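Local coordinates for protein putative pyridoxal phosphate-dependent transferase (Clostridium difficile, PDB 4DQ6) that binds pyridoxal-5'-phosphate and belongs to the class I and II aminotransferase family, its precise function being unassigned, at residues V77-L80 with Y81-H84; W86-K89 with S90-I94; V330-S333 with A334-L337; L342-I345 with L346-G350. All blocks are in the same frame, centred on the assembly; numbering follows the deposited sequence.

How the contacts relate
The four contacts are local turns of one chain, met in order along it and gathered in two pairs on opposite sides of the chain's centre. Contacts 1 and 2 lie about 11 Å apart between centres: helix 70-84 ends, and the chain returns along it through 86-89 to strand 93-96, an outermost strand of the mixed seven-stranded sheet. Contacts 3 and 4, with centres about 13 Å apart, follow strand 327-331 of the four-stranded antiparallel sheet into helix 339-350. Between the pairs the centres are 41 to 46 Å apart, with no touch. Each pair thus marks a passage between a helix and a strand, the two strands belonging to different sheets of this pyridoxal-phosphate-dependent fold.

Contact 1 of 4, residues V77-L80 with Y81-H84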
ATOM      1  N   VAL A  77      -6.296  19.819  -4.225  1.00 17.08           N
ATOM      2  CA  VAL A  77      -6.019  21.250  -4.104  1.00 17.71           C
ATOM      3  C   VAL A  77      -7.332  22.018  -4.025  1.00 17.82           C
ATOM      4  O   VAL A  77      -7.510  22.894  -3.213  1.00 17.46           O
ATOM      5  CB  VAL A  77      -5.168  21.772  -5.295  1.00 19.12           C
ATOM      6  CG1 VAL A  77      -5.092  23.303  -5.295  1.00 20.11           C
ATOM      7  CG2 VAL A  77      -3.779  21.127  -5.256  1.00 18.90           C
ATOM      8  N   ASN A  78      -8.282  21.673  -4.892  1.00 18.25           N
ATOM      9  CA  ASN A  78      -9.569  22.362  -4.905  1.00 19.60           C
ATOM     10  C   ASN A  78     -10.391  22.147  -3.677  1.00 18.15           C
ATOM     11  O   ASN A  78     -10.996  23.066  -3.169  1.00 18.74           O
ATOM     12  CB  ASN A  78     -10.339  21.957  -6.167  1.00 21.21           C
ATOM     13  CG  ASN A  78      -9.657  22.476  -7.421  1.00 24.83           C
ATOM     14  OD1 ASN A  78      -8.838  23.445  -7.355  1.00 29.13           O
ATOM     15  ND2 ASN A  78      -9.940  21.857  -8.569  1.00 27.60           N
ATOM     16  N   TRP A  79     -10.400  20.925  -3.151  1.00 16.25           N
ATOM     17  CA  TRP A  79     -11.023  20.670  -1.822  1.00 15.63           C
ATOM     18  C   TRP A  79     -10.467  21.508  -0.714  1.00 15.77           C
ATOM     19  O   TRP A  79     -11.173  22.138   0.054  1.00 16.00           O
ATOM     20  CB  TRP A  79     -10.825  19.203  -1.483  1.00 14.78           C
ATOM     21  CG  TRP A  79     -11.586  18.774  -0.270  1.00 14.68           C
ATOM     22  CD1 TRP A  79     -11.091  18.503   1.003  1.00 14.53           C
ATOM     23  CD2 TRP A  79     -12.997  18.385  -0.215  1.00 14.67           C
ATOM     24  NE1 TRP A  79     -12.092  18.076   1.824  1.00 14.39           N
ATOM     25  CE2 TRP A  79     -13.262  17.954   1.129  1.00 15.11           C
ATOM     26  CE3 TRP A  79     -14.055  18.397  -1.135  1.00 15.33           C
ATOM     27  CZ2 TRP A  79     -14.539  17.536   1.536  1.00 15.36           C
ATOM     28  CZ3 TRP A  79     -15.296  17.930  -0.735  1.00 16.65           C
ATOM     29  CH2 TRP A  79     -15.537  17.546   0.591  1.00 15.80           C
ATOM     30  N   LEU A  80      -9.147  21.542  -0.588  1.00 16.28           N
ATOM     31  CA  LEU A  80      -8.571  22.245   0.524  1.00 16.90           C
ATOM     32  C   LEU A  80      -8.878  23.751   0.437  1.00 16.83           C
ATOM     33  O   LEU A  80      -9.062  24.403   1.472  1.00 16.58           O
ATOM     34  CB  LEU A  80      -7.059  22.025   0.563  1.00 17.01           C
ATOM     35  CG  LEU A  80      -6.567  20.610   0.856  1.00 19.18           C
ATOM     36  CD1 LEU A  80      -5.026  20.490   0.957  1.00 17.85           C
ATOM     37  CD2 LEU A  80      -7.255  19.956   1.994  1.00 21.49           C
ATOM     38  N   TYR A  81      -8.881  24.316  -0.764  1.00 17.23           N
ATOM     39  CA  TYR A  81      -9.312  25.695  -0.864  1.00 18.62           C
ATOM     40  C   TYR A  81     -10.802  25.920  -0.573  1.00 18.04           C
ATOM     41  O   TYR A  81     -11.137  26.786   0.210  1.00 18.81           O
ATOM     42  CB  TYR A  81      -8.933  26.347  -2.209  1.00 20.01           C
ATOM     43  CG  TYR A  81      -9.231  27.819  -2.145  1.00 21.83           C
ATOM     44  CD1 TYR A  81      -8.432  28.665  -1.410  1.00 22.67           C
ATOM     45  CD2 TYR A  81     -10.351  28.338  -2.747  1.00 23.71           C
ATOM     46  CE1 TYR A  81      -8.724  30.005  -1.304  1.00 24.66           C
ATOM     47  CE2 TYR A  81     -10.648  29.674  -2.648  1.00 25.43           C
ATOM     48  CZ  TYR A  81      -9.833  30.497  -1.929  1.00 24.99           C
ATOM     49  OH  TYR A  81     -10.150  31.820  -1.823  1.00 26.23           O
ATOM     50  N   ARG A  82     -11.667  25.102  -1.165  1.00 18.85           N
ATOM     51  CA  ARG A  82     -13.122  25.285  -1.035  1.00 20.66           C
ATOM     52  C   ARG A  82     -13.569  25.124   0.397  1.00 19.41           C
ATOM     53  O   ARG A  82     -14.392  25.863   0.894  1.00 19.38           O
ATOM     54  CB  ARG A  82     -13.893  24.156  -1.723  1.00 23.10           C
ATOM     55  CG  ARG A  82     -13.714  23.936  -3.195  1.00 26.40           C
ATOM     56  CD  ARG A  82     -15.064  23.607  -3.801  1.00 26.68           C
ATOM     57  NE  ARG A  82     -15.640  22.287  -3.534  1.00 24.34           N
ATOM     58  CZ  ARG A  82     -15.100  21.123  -3.881  1.00 26.86           C
ATOM     59  NH1 ARG A  82     -13.905  21.071  -4.427  1.00 27.95           N
ATOM     60  NH2 ARG A  82     -15.748  20.010  -3.649  1.00 26.98           N
ATOM     61  N   ARG A  83     -13.061  24.072   1.012  1.00 17.70           N
ATOM     62  CA  ARG A  83     -13.511  23.679   2.328  1.00 17.47           C
ATOM     63  C   ARG A  83     -12.796  24.374   3.465  1.00 17.55           C
ATOM     64  O   ARG A  83     -13.399  24.649   4.472  1.00 18.88           O
ATOM     65  CB  ARG A  83     -13.409  22.162   2.495  1.00 16.74           C
ATOM     66  CG  ARG A  83     -14.109  21.366   1.403  1.00 18.42           C
ATOM     67  CD  ARG A  83     -15.626  21.385   1.524  1.00 18.86           C
ATOM     68  NE  ARG A  83     -16.114  20.917   2.822  1.00 18.94           N
ATOM     69  CZ  ARG A  83     -17.388  20.945   3.185  1.00 20.27           C
ATOM     70  NH1 ARG A  83     -18.298  21.418   2.356  1.00 22.01           N
ATOM     71  NH2 ARG A  83     -17.758  20.492   4.364  1.00 21.65           N
ATOM     72  N   HIS A  84     -11.501  24.634   3.299  1.00 17.69           N
ATOM     73  CA  HIS A  84     -10.697  25.129   4.429  1.00 18.39           C
ATOM     74  C   HIS A  84     -10.074  26.457   4.165  1.00 19.71           C
ATOM     75  O   HIS A  84      -9.359  26.976   5.033  1.00 21.22           O
ATOM     76  CB  HIS A  84      -9.623  24.154   4.776  1.00 18.58           C
ATOM     77  CG  HIS A  84     -10.122  22.769   5.013  1.00 19.18           C
ATOM     78  ND1 HIS A  84     -11.097  22.505   5.907  1.00 19.26           N
ATOM     79  CD2 HIS A  84      -9.730  21.565   4.491  1.00 19.26           C
ATOM     80  CE1 HIS A  84     -11.349  21.187   5.899  1.00 18.51           C
ATOM     81  NE2 HIS A  84     -10.515  20.617   5.028  1.00 18.97           N
TER
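Arg83 lays its aliphatic chain over one face of the Trp79 indole, one turn back on the C-terminal end of helix 70-84. Arg83 CG stands 3.6 Å from the centroid of the Trp79 six-membered ring, a CH-pi contact 17° off the ring normal. With chi1 at -53°, CG turns away from the Arg83 carbonyl and back over the indole, and the guanidinium runs on past the ring, tilted 22° from its plane. Arg82 meets the same indole quite differently: Arg82 NH2 sits at the edge, 3.4 Å from Trp79 CE3, with the guanidinium nearly perpendicular to the ring. Underneath, Arg83 N donates to Trp79 O over 2.9 Å, the i to i+4 bond that brings the two side chains alongside each other.

Further out, both arginines form salt bridges with Glu289, Arg83 also reaching Glu293 and Arg82 the carbonyl of Tyr285, which ties this helix end to helix 289-313 and the end of helix 275-287. Asp208 accepts from Trp79 NE1, which should limit the rotation of the indole. His84 N bonds to Leu80 O, while Leu80 CD2 lies 3.9 Å from His84 CD2, in the plane of the imidazole at its edge.

Contact 2 of 4, residues W86-K89 with S90-I94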
ATOM      1  N   TRP A  86      -7.587  27.101   2.366  1.00 18.61           N
ATOM      2  CA  TRP A  86      -6.157  26.877   2.401  1.00 18.54           C
ATOM      3  C   TRP A  86      -5.706  26.632   0.977  1.00 19.96           C
ATOM      4  O   TRP A  86      -6.091  25.613   0.361  1.00 19.45           O
ATOM      5  CB  TRP A  86      -5.868  25.680   3.280  1.00 18.58           C
ATOM      6  CG  TRP A  86      -4.417  25.400   3.424  1.00 18.37           C
ATOM      7  CD1 TRP A  86      -3.372  26.285   3.323  1.00 19.24           C
ATOM      8  CD2 TRP A  86      -3.832  24.127   3.749  1.00 17.97           C
ATOM      9  NE1 TRP A  86      -2.171  25.639   3.531  1.00 19.55           N
ATOM     10  CE2 TRP A  86      -2.405  24.339   3.830  1.00 18.42           C
ATOM     11  CE3 TRP A  86      -4.348  22.864   3.996  1.00 17.56           C
ATOM     12  CZ2 TRP A  86      -1.539  23.290   4.053  1.00 18.71           C
ATOM     13  CZ3 TRP A  86      -3.450  21.819   4.235  1.00 17.15           C
ATOM     14  CH2 TRP A  86      -2.105  22.058   4.303  1.00 17.05           C
ATOM     15  N   LYS A  87      -4.942  27.565   0.439  1.00 19.78           N
ATOM     16  CA  LYS A  87      -4.405  27.416  -0.901  1.00 22.44           C
ATOM     17  C   LYS A  87      -3.067  26.708  -0.836  1.00 22.89           C
ATOM     18  O   LYS A  87      -2.112  27.210  -0.232  1.00 24.23           O
ATOM     19  CB  LYS A  87      -4.202  28.764  -1.609  1.00 26.34           C
ATOM     20  CG  LYS A  87      -3.698  28.625  -3.077  1.00 28.08           C
ATOM     21  CD  LYS A  87      -4.788  28.083  -4.041  1.00 31.98           C
ATOM     22  CE  LYS A  87      -6.015  29.020  -4.122  1.00 35.07           C
ATOM     23  NZ  LYS A  87      -7.013  28.909  -5.239  1.00 36.60           N
ATOM     24  N   ILE A  88      -3.015  25.526  -1.437  1.00 20.46           N
ATOM     25  CA  ILE A  88      -1.773  24.762  -1.578  1.00 20.03           C
ATOM     26  C   ILE A  88      -1.389  24.646  -3.048  1.00 19.99           C
ATOM     27  O   ILE A  88      -2.163  25.035  -3.952  1.00 21.13           O
ATOM     28  CB  ILE A  88      -1.879  23.346  -0.963  1.00 17.48           C
ATOM     29  CG1 ILE A  88      -2.873  22.419  -1.715  1.00 17.61           C
ATOM     30  CG2 ILE A  88      -2.289  23.436   0.514  1.00 18.17           C
ATOM     31  CD1 ILE A  88      -2.538  20.898  -1.571  1.00 17.53           C
ATOM     32  N   LYS A  89      -0.166  24.161  -3.288  1.00 19.91           N
ATOM     33  CA  LYS A  89       0.269  23.848  -4.644  1.00 21.28           C
ATOM     34  C   LYS A  89       0.235  22.335  -4.804  1.00 19.46           C
ATOM     35  O   LYS A  89       0.614  21.615  -3.897  1.00 18.54           O
ATOM     36  CB  LYS A  89       1.669  24.357  -4.880  1.00 23.84           C
ATOM     37  CG  LYS A  89       1.728  25.893  -4.857  1.00 27.21           C
ATOM     38  CD  LYS A  89       3.159  26.382  -5.046  1.00 30.80           C
ATOM     39  CE  LYS A  89       3.291  27.882  -4.815  1.00 34.96           C
ATOM     40  NZ  LYS A  89       2.649  28.705  -5.873  1.00 40.37           N
ATOM     41  N   SER A  90      -0.171  21.871  -5.984  1.00 19.81           N
ATOM     42  CA  SER A  90      -0.194  20.438  -6.298  1.00 18.38           C
ATOM     43  C   SER A  90       1.190  19.827  -6.156  1.00 18.02           C
ATOM     44  O   SER A  90       1.342  18.677  -5.764  1.00 17.76           O
ATOM     45  CB  SER A  90      -0.717  20.183  -7.702  1.00 19.63           C
ATOM     46  OG  SER A  90       0.054  20.843  -8.711  1.00 21.27           O
ATOM     47  N   GLU A  91       2.216  20.643  -6.399  1.00 19.24           N
ATOM     48  CA  GLU A  91       3.598  20.181  -6.263  1.00 19.69           C
ATOM     49  C   GLU A  91       4.010  19.812  -4.842  1.00 18.73           C
ATOM     50  O   GLU A  91       5.036  19.179  -4.669  1.00 19.17           O
ATOM     51  CB  GLU A  91       4.574  21.260  -6.775  1.00 22.51           C
ATOM     52  CG  GLU A  91       4.470  21.503  -8.272  1.00 25.08           C
ATOM     53  CD  GLU A  91       3.437  22.520  -8.713  1.00 25.96           C
ATOM     54  OE1 GLU A  91       2.585  23.011  -7.934  1.00 25.01           O
ATOM     55  OE2 GLU A  91       3.515  22.858  -9.942  1.00 31.19           O
ATOM     56  N   TRP A  92       3.247  20.231  -3.848  1.00 17.32           N
ATOM     57  CA  TRP A  92       3.519  19.894  -2.471  1.00 16.81           C
ATOM     58  C   TRP A  92       3.031  18.541  -2.046  1.00 15.89           C
ATOM     59  O   TRP A  92       3.356  18.101  -0.907  1.00 16.26           O
ATOM     60  CB  TRP A  92       2.920  20.898  -1.558  1.00 17.00           C
ATOM     61  CG  TRP A  92       3.383  22.317  -1.739  1.00 17.43           C
ATOM     62  CD1 TRP A  92       4.448  22.762  -2.479  1.00 18.54           C
ATOM     63  CD2 TRP A  92       2.805  23.498  -1.109  1.00 18.25           C
ATOM     64  NE1 TRP A  92       4.588  24.125  -2.357  1.00 19.18           N
ATOM     65  CE2 TRP A  92       3.626  24.628  -1.546  1.00 18.86           C
ATOM     66  CE3 TRP A  92       1.768  23.723  -0.210  1.00 17.99           C
ATOM     67  CZ2 TRP A  92       3.344  25.951  -1.119  1.00 19.79           C
ATOM     68  CZ3 TRP A  92       1.513  25.049   0.207  1.00 19.07           C
ATOM     69  CH2 TRP A  92       2.278  26.117  -0.244  1.00 19.48           C
ATOM     70  N   LEU A  93       2.269  17.812  -2.890  1.00 15.16           N
ATOM     71  CA  LEU A  93       1.572  16.625  -2.459  1.00 14.95           C
ATOM     72  C   LEU A  93       2.340  15.362  -2.735  1.00 14.02           C
ATOM     73  O   LEU A  93       2.805  15.160  -3.846  1.00 14.63           O
ATOM     74  CB  LEU A  93       0.217  16.533  -3.170  1.00 15.82           C
ATOM     75  CG  LEU A  93      -0.837  17.550  -2.774  1.00 16.33           C
ATOM     76  CD1 LEU A  93      -1.999  17.689  -3.764  1.00 16.57           C
ATOM     77  CD2 LEU A  93      -1.304  17.248  -1.358  1.00 16.59           C
ATOM     78  N   ILE A  94       2.418  14.504  -1.698  1.00 13.66           N
ATOM     79  CA  ILE A  94       2.918  13.136  -1.837  1.00 13.83           C
ATOM     80  C   ILE A  94       1.820  12.129  -1.465  1.00 13.28           C
ATOM     81  O   ILE A  94       1.159  12.276  -0.430  1.00 13.32           O
ATOM     82  CB  ILE A  94       4.193  12.875  -0.985  1.00 14.50           C
ATOM     83  CG1 ILE A  94       5.267  13.766  -1.569  1.00 14.72           C
ATOM     84  CG2 ILE A  94       4.584  11.396  -0.972  1.00 14.92           C
ATOM     85  CD1 ILE A  94       6.595  13.573  -0.848  1.00 15.55           C
TER
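A short 3-10 segment, 90-92, leads the chain out of the extended segment 86-89 and into strand 93-96; Trp92 N bonds to Lys89 O at 3.0 Å, and a bond from Leu93 N to Ser90 O follows. This fold of the backbone brings the Trp92 indole back against the residues just before it. Lys89 lies over one ring face: Lys89 CB is 3.8 Å from the centroid of the Trp92 five-membered ring, only 7° off the normal, a CH-pi contact. Because Lys89 CG points away from its own carbonyl (chi1 -67°) and the chain then runs extended as far as CE, Lys89 CD also stays close, 3.8 Å from Trp92 NE1. The backbone N of Lys89 stands above the same face, offset toward the rim. Ile88 takes the benzene part of the indole, with Ile88 CB 3.7 Å from Trp92 CE3. Its CG1 branch runs to the strand, where Ile88 CD1 meets Leu93 CD2 at 3.9 Å, while the CG2 methyl sits over the centre of one face of Trp86.

Ile88 and Leu93 are buried against helix 70-84, Ile88 touching Val77 and Leu80, and Leu93 touching Asn73. Trp92 and Leu93 pack on Val251 of strand 248-251, the neighbour of 93-96 in the mixed sheet, and Ile94 next along reaches helix 255-267.

Contact 3 of 4, residues V330-S333 with A334-L337; sequences VDFS and ALGL
Phe332 and Leu335 meet in a local side-chain contact at a tight turn, where strand 327-331 leaves the antiparallel sheet and the chain heads for helix 339-350. The two side chains run alongside each other in the same direction, and Leu335 CD1 reaches the edge of the phenyl ring near its plane, 3.8 Å from Phe332 CD2. The turn itself sets this pairing: Leu335 N donates to Phe332 O over 3.1 Å, and Gly336 N repeats the pattern on Ser333 O at 3.0 Å. Both are i to i+3 bonds of a short 3-10 segment, and the chain leaves the turn at Gly336 with positive phi (67°).

Where the strand gives out, Asp331 forms an Asx turn. Asp331 OD1 accepts from Ser333 N at 2.9 Å, from above the carboxylate plane, and from Ser333 OG at 2.7 Å on the syn side. The serine OG can reach it because chi1 (62°) tucks the hydroxyl between its own N and carbonyl carbon. Two waters brace the backbone further: one donates to Asp331 O and accepts from Ala334 N, while the other accepts from Leu337 N and lies 2.8 Å from Phe332 O, to which it may donate.

The buried Phe332 ring packs on Ile386 and Ile390 of helix 376-390, and Leu335 joins it on Ile390. Leu317 in a loop and Gln368 on strand 367-371 also touch the phenylalanine.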
ATOM      1  N   VAL A 330     -16.572   9.068  26.462  1.00 15.80           N
ATOM      2  CA  VAL A 330     -17.491   8.995  27.588  1.00 16.31           C
ATOM      3  C   VAL A 330     -16.752   8.517  28.843  1.00 16.33           C
ATOM      4  O   VAL A 330     -16.048   7.530  28.805  1.00 15.83           O
ATOM      5  CB  VAL A 330     -18.649   8.007  27.289  1.00 17.09           C
ATOM      6  CG1 VAL A 330     -19.603   7.897  28.469  1.00 17.96           C
ATOM      7  CG2 VAL A 330     -19.385   8.382  26.008  1.00 17.26           C
ATOM      8  N   ASP A 331     -16.886   9.287  29.926  1.00 17.51           N
ATOM      9  CA  ASP A 331     -16.252   9.006  31.186  1.00 18.50           C
ATOM     10  C   ASP A 331     -17.174   8.114  32.037  1.00 20.04           C
ATOM     11  O   ASP A 331     -18.274   8.516  32.386  1.00 20.66           O
ATOM     12  CB  ASP A 331     -16.007  10.341  31.867  1.00 19.47           C
ATOM     13  CG  ASP A 331     -15.335  10.212  33.202  1.00 20.89           C
ATOM     14  OD1 ASP A 331     -14.891   9.116  33.583  1.00 22.98           O
ATOM     15  OD2 ASP A 331     -15.288  11.260  33.882  1.00 26.66           O
ATOM     16  N   PHE A 332     -16.670   6.920  32.335  1.00 19.74           N
ATOM     17  CA  PHE A 332     -17.336   5.926  33.186  1.00 21.35           C
ATOM     18  C   PHE A 332     -16.778   5.856  34.600  1.00 21.79           C
ATOM     19  O   PHE A 332     -17.124   4.973  35.371  1.00 22.59           O
ATOM     20  CB  PHE A 332     -17.159   4.535  32.578  1.00 21.44           C
ATOM     21  CG  PHE A 332     -17.951   4.275  31.341  1.00 19.99           C
ATOM     22  CD1 PHE A 332     -17.664   4.884  30.157  1.00 18.86           C
ATOM     23  CD2 PHE A 332     -18.978   3.311  31.366  1.00 20.29           C
ATOM     24  CE1 PHE A 332     -18.401   4.599  29.021  1.00 18.22           C
ATOM     25  CE2 PHE A 332     -19.715   3.011  30.254  1.00 20.13           C
ATOM     26  CZ  PHE A 332     -19.407   3.655  29.040  1.00 19.19           C
ATOM     27  N   SER A 333     -15.882   6.770  34.961  1.00 22.38           N
ATOM     28  CA  SER A 333     -15.149   6.645  36.202  1.00 23.84           C
ATOM     29  C   SER A 333     -16.048   6.702  37.453  1.00 25.07           C
ATOM     30  O   SER A 333     -15.710   6.094  38.484  1.00 27.11           O
ATOM     31  CB  SER A 333     -14.056   7.730  36.300  1.00 25.04           C
ATOM     32  OG  SER A 333     -14.604   9.023  36.308  1.00 25.69           O
ATOM     33  N   ALA A 334     -17.197   7.363  37.368  1.00 25.07           N
ATOM     34  CA  ALA A 334     -18.082   7.501  38.560  1.00 27.20           C
ATOM     35  C   ALA A 334     -18.684   6.151  38.974  1.00 27.24           C
ATOM     36  O   ALA A 334     -19.210   6.038  40.070  1.00 28.56           O
ATOM     37  CB  ALA A 334     -19.177   8.549  38.335  1.00 26.73           C
ATOM     38  N   LEU A 335     -18.592   5.131  38.138  1.00 26.97           N
ATOM     39  CA  LEU A 335     -19.021   3.747  38.499  1.00 27.69           C
ATOM     40  C   LEU A 335     -18.079   3.057  39.500  1.00 29.98           C
ATOM     41  O   LEU A 335     -18.415   1.996  40.085  1.00 33.80           O
ATOM     42  CB  LEU A 335     -19.130   2.870  37.256  1.00 27.54           C
ATOM     43  CG  LEU A 335     -20.059   3.356  36.138  1.00 27.61           C
ATOM     44  CD1 LEU A 335     -20.055   2.431  34.928  1.00 26.40           C
ATOM     45  CD2 LEU A 335     -21.495   3.519  36.647  1.00 28.32           C
ATOM     46  N   GLY A 336     -16.891   3.624  39.677  1.00 29.05           N
ATOM     47  CA  GLY A 336     -15.909   3.072  40.611  1.00 31.89           C
ATOM     48  C   GLY A 336     -15.319   1.721  40.249  1.00 33.66           C
ATOM     49  O   GLY A 336     -14.876   0.977  41.136  1.00 36.27           O
ATOM     50  N   LEU A 337     -15.325   1.385  38.963  1.00 33.14           N
ATOM     51  CA  LEU A 337     -14.713   0.159  38.482  1.00 34.12           C
ATOM     52  C   LEU A 337     -13.300   0.467  38.019  1.00 34.33           C
ATOM     53  O   LEU A 337     -12.997   1.597  37.608  1.00 33.84           O
ATOM     54  CB  LEU A 337     -15.542  -0.457  37.357  1.00 33.33           C
ATOM     55  CG  LEU A 337     -17.008  -0.725  37.694  1.00 33.93           C
ATOM     56  CD1 LEU A 337     -17.707  -1.464  36.557  1.00 35.02           C
ATOM     57  CD2 LEU A 337     -17.110  -1.548  38.968  1.00 36.37           C
TER
HETATM   58  O   HOH W   1     -18.520   8.885  35.207  1.00 22.05           O
HETATM   59  O   HOH W   2     -15.529   3.083  36.602  1.00 28.82           O

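Contact 4 of 4, residues L342-I345 with L346-G350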
ATOM      1  N   LEU A 342     -14.346  -2.657  34.015  1.00 28.82           N
ATOM      2  CA  LEU A 342     -15.252  -1.988  33.064  1.00 28.02           C
ATOM      3  C   LEU A 342     -15.217  -2.671  31.688  1.00 27.91           C
ATOM      4  O   LEU A 342     -16.249  -2.962  31.065  1.00 25.38           O
ATOM      5  CB  LEU A 342     -14.862  -0.508  32.973  1.00 28.26           C
ATOM      6  CG  LEU A 342     -15.679   0.345  32.005  1.00 29.47           C
ATOM      7  CD1 LEU A 342     -17.135   0.289  32.413  1.00 31.57           C
ATOM      8  CD2 LEU A 342     -15.104   1.768  32.011  1.00 28.83           C
ATOM      9  N   GLU A 343     -14.030  -2.950  31.197  1.00 28.45           N
ATOM     10  CA  GLU A 343     -13.944  -3.653  29.920  1.00 31.32           C
ATOM     11  C   GLU A 343     -14.699  -4.998  29.998  1.00 30.41           C
ATOM     12  O   GLU A 343     -15.417  -5.357  29.072  1.00 29.21           O
ATOM     13  CB  GLU A 343     -12.499  -3.855  29.462  1.00 35.42           C
ATOM     14  CG  GLU A 343     -12.444  -4.651  28.164  1.00 41.13           C
ATOM     15  CD  GLU A 343     -11.086  -4.631  27.469  1.00 47.01           C
ATOM     16  OE1 GLU A 343     -10.176  -3.869  27.903  1.00 54.00           O
ATOM     17  OE2 GLU A 343     -10.950  -5.392  26.483  1.00 47.76           O
ATOM     18  N   SER A 344     -14.515  -5.715  31.106  1.00 30.56           N
ATOM     19  CA  SER A 344     -15.157  -7.009  31.307  1.00 30.04           C
ATOM     20  C   SER A 344     -16.681  -6.920  31.265  1.00 29.35           C
ATOM     21  O   SER A 344     -17.307  -7.711  30.574  1.00 28.99           O
ATOM     22  CB  SER A 344     -14.688  -7.700  32.629  1.00 32.25           C
ATOM     23  OG  SER A 344     -13.297  -7.947  32.581  1.00 36.13           O
ATOM     24  N   ILE A 345     -17.280  -5.989  32.006  1.00 28.16           N
ATOM     25  CA  ILE A 345     -18.746  -5.916  32.018  1.00 28.90           C
ATOM     26  C   ILE A 345     -19.306  -5.433  30.681  1.00 26.82           C
ATOM     27  O   ILE A 345     -20.343  -5.862  30.281  1.00 26.64           O
ATOM     28  CB  ILE A 345     -19.366  -5.089  33.162  1.00 30.34           C
ATOM     29  CG1 ILE A 345     -18.904  -3.622  33.152  1.00 30.76           C
ATOM     30  CG2 ILE A 345     -19.171  -5.783  34.500  1.00 33.26           C
ATOM     31  CD1 ILE A 345     -19.504  -2.817  34.313  1.00 35.82           C
ATOM     32  N   LEU A 346     -18.604  -4.547  29.977  1.00 24.58           N
ATOM     33  CA  LEU A 346     -19.123  -4.108  28.670  1.00 23.81           C
ATOM     34  C   LEU A 346     -19.160  -5.288  27.697  1.00 22.66           C
ATOM     35  O   LEU A 346     -20.129  -5.477  26.964  1.00 22.27           O
ATOM     36  CB  LEU A 346     -18.235  -2.979  28.127  1.00 22.91           C
ATOM     37  CG  LEU A 346     -18.406  -1.643  28.852  1.00 24.91           C
ATOM     38  CD1 LEU A 346     -17.239  -0.651  28.570  1.00 24.48           C
ATOM     39  CD2 LEU A 346     -19.735  -1.048  28.409  1.00 24.40           C
ATOM     40  N   VAL A 347     -18.078  -6.078  27.681  1.00 22.89           N
ATOM     41  CA  VAL A 347     -18.004  -7.244  26.786  1.00 23.55           C
ATOM     42  C   VAL A 347     -18.931  -8.392  27.239  1.00 24.53           C
ATOM     43  O   VAL A 347     -19.691  -8.910  26.440  1.00 25.79           O
ATOM     44  CB  VAL A 347     -16.574  -7.789  26.625  1.00 24.01           C
ATOM     45  CG1 VAL A 347     -16.615  -9.073  25.796  1.00 24.15           C
ATOM     46  CG2 VAL A 347     -15.664  -6.741  25.996  1.00 24.58           C
ATOM     47  N   GLN A 348     -18.851  -8.762  28.522  1.00 24.93           N
ATOM     48  CA  GLN A 348     -19.495  -9.981  29.029  1.00 26.28           C
ATOM     49  C   GLN A 348     -20.973  -9.769  29.243  1.00 26.50           C
ATOM     50  O   GLN A 348     -21.793 -10.623  28.885  1.00 26.68           O
ATOM     51  CB  GLN A 348     -18.822 -10.427  30.328  1.00 28.16           C
ATOM     52  CG  GLN A 348     -17.393 -10.852  30.083  1.00 28.83           C
ATOM     53  CD  GLN A 348     -16.519 -10.931  31.327  1.00 29.44           C
ATOM     54  OE1 GLN A 348     -16.992 -10.937  32.465  1.00 30.37           O
ATOM     55  NE2 GLN A 348     -15.199 -10.961  31.094  1.00 31.77           N
ATOM     56  N   LYS A 349     -21.322  -8.638  29.846  1.00 25.51           N
ATOM     57  CA  LYS A 349     -22.701  -8.304  30.186  1.00 26.45           C
ATOM     58  C   LYS A 349     -23.408  -7.460  29.146  1.00 26.25           C
ATOM     59  O   LYS A 349     -24.490  -7.786  28.716  1.00 25.35           O
ATOM     60  CB  LYS A 349     -22.772  -7.647  31.573  1.00 27.78           C
ATOM     61  CG  LYS A 349     -24.181  -7.620  32.159  1.00 29.83           C
ATOM     62  CD  LYS A 349     -24.142  -7.021  33.584  1.00 30.56           C
ATOM     63  CE  LYS A 349     -25.466  -7.130  34.325  1.00 33.11           C
ATOM     64  NZ  LYS A 349     -26.557  -6.616  33.459  1.00 33.16           N
ATOM     65  N   GLY A 350     -22.787  -6.373  28.706  1.00 24.78           N
ATOM     66  CA  GLY A 350     -23.352  -5.573  27.613  1.00 24.18           C
ATOM     67  C   GLY A 350     -23.339  -6.227  26.242  1.00 23.85           C
ATOM     68  O   GLY A 350     -24.228  -5.999  25.432  1.00 24.14           O
TER
HETATM   69  O   HOH W   3     -12.864 -11.106  32.875  1.00 39.60           O
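Leu346 opens the second segment by packing back on Leu342, with Leu346 CD1 3.9 Å from Leu342 CG and the two leucines crossing at a slant. Leu346 N donates to Leu342 O, and Leu346 CG, turned away from its own carbonyl (chi1 -73°), lies 3.4 Å from Leu342 O as well. Both side chains are buried and touch Gln368 of strand 367-371. Val347 follows with a regular bond from its N to Glu343 O; its CG2 packs on that carbonyl, and the Glu343 and Val347 side chains both touch Tyr29 of helix 25-29.

Gln348 is on the exposed side. Gln348 N holds Ser344 O at 2.8 Å, while the side chain runs extended beyond CG, with Gln348 NE2 3.6 Å from Ser344 CB. One water bridges the pair, accepting from Gln348 NE2 at 2.9 Å and hydrogen-bonded to Ser344 OG at 3.2 Å; that hydroxyl is also bonded to Glu340 O. Lys349 CB lies near Ile345 O; the rest of the side chain leads outward, and NZ bonds to Asn388 O.

The backbone amides of Lys349 and Gly350 then converge on one carbonyl. Lys349 N meets Ile345 O at 3.0 Å through a bent bond, 139° at the hydrogen, and Gly350 N reaches the same oxygen much straighter, at 166°. An oxygen shared between i+4 and i+5 donors marks the pi-type turn at 346-350 in helix 339-350.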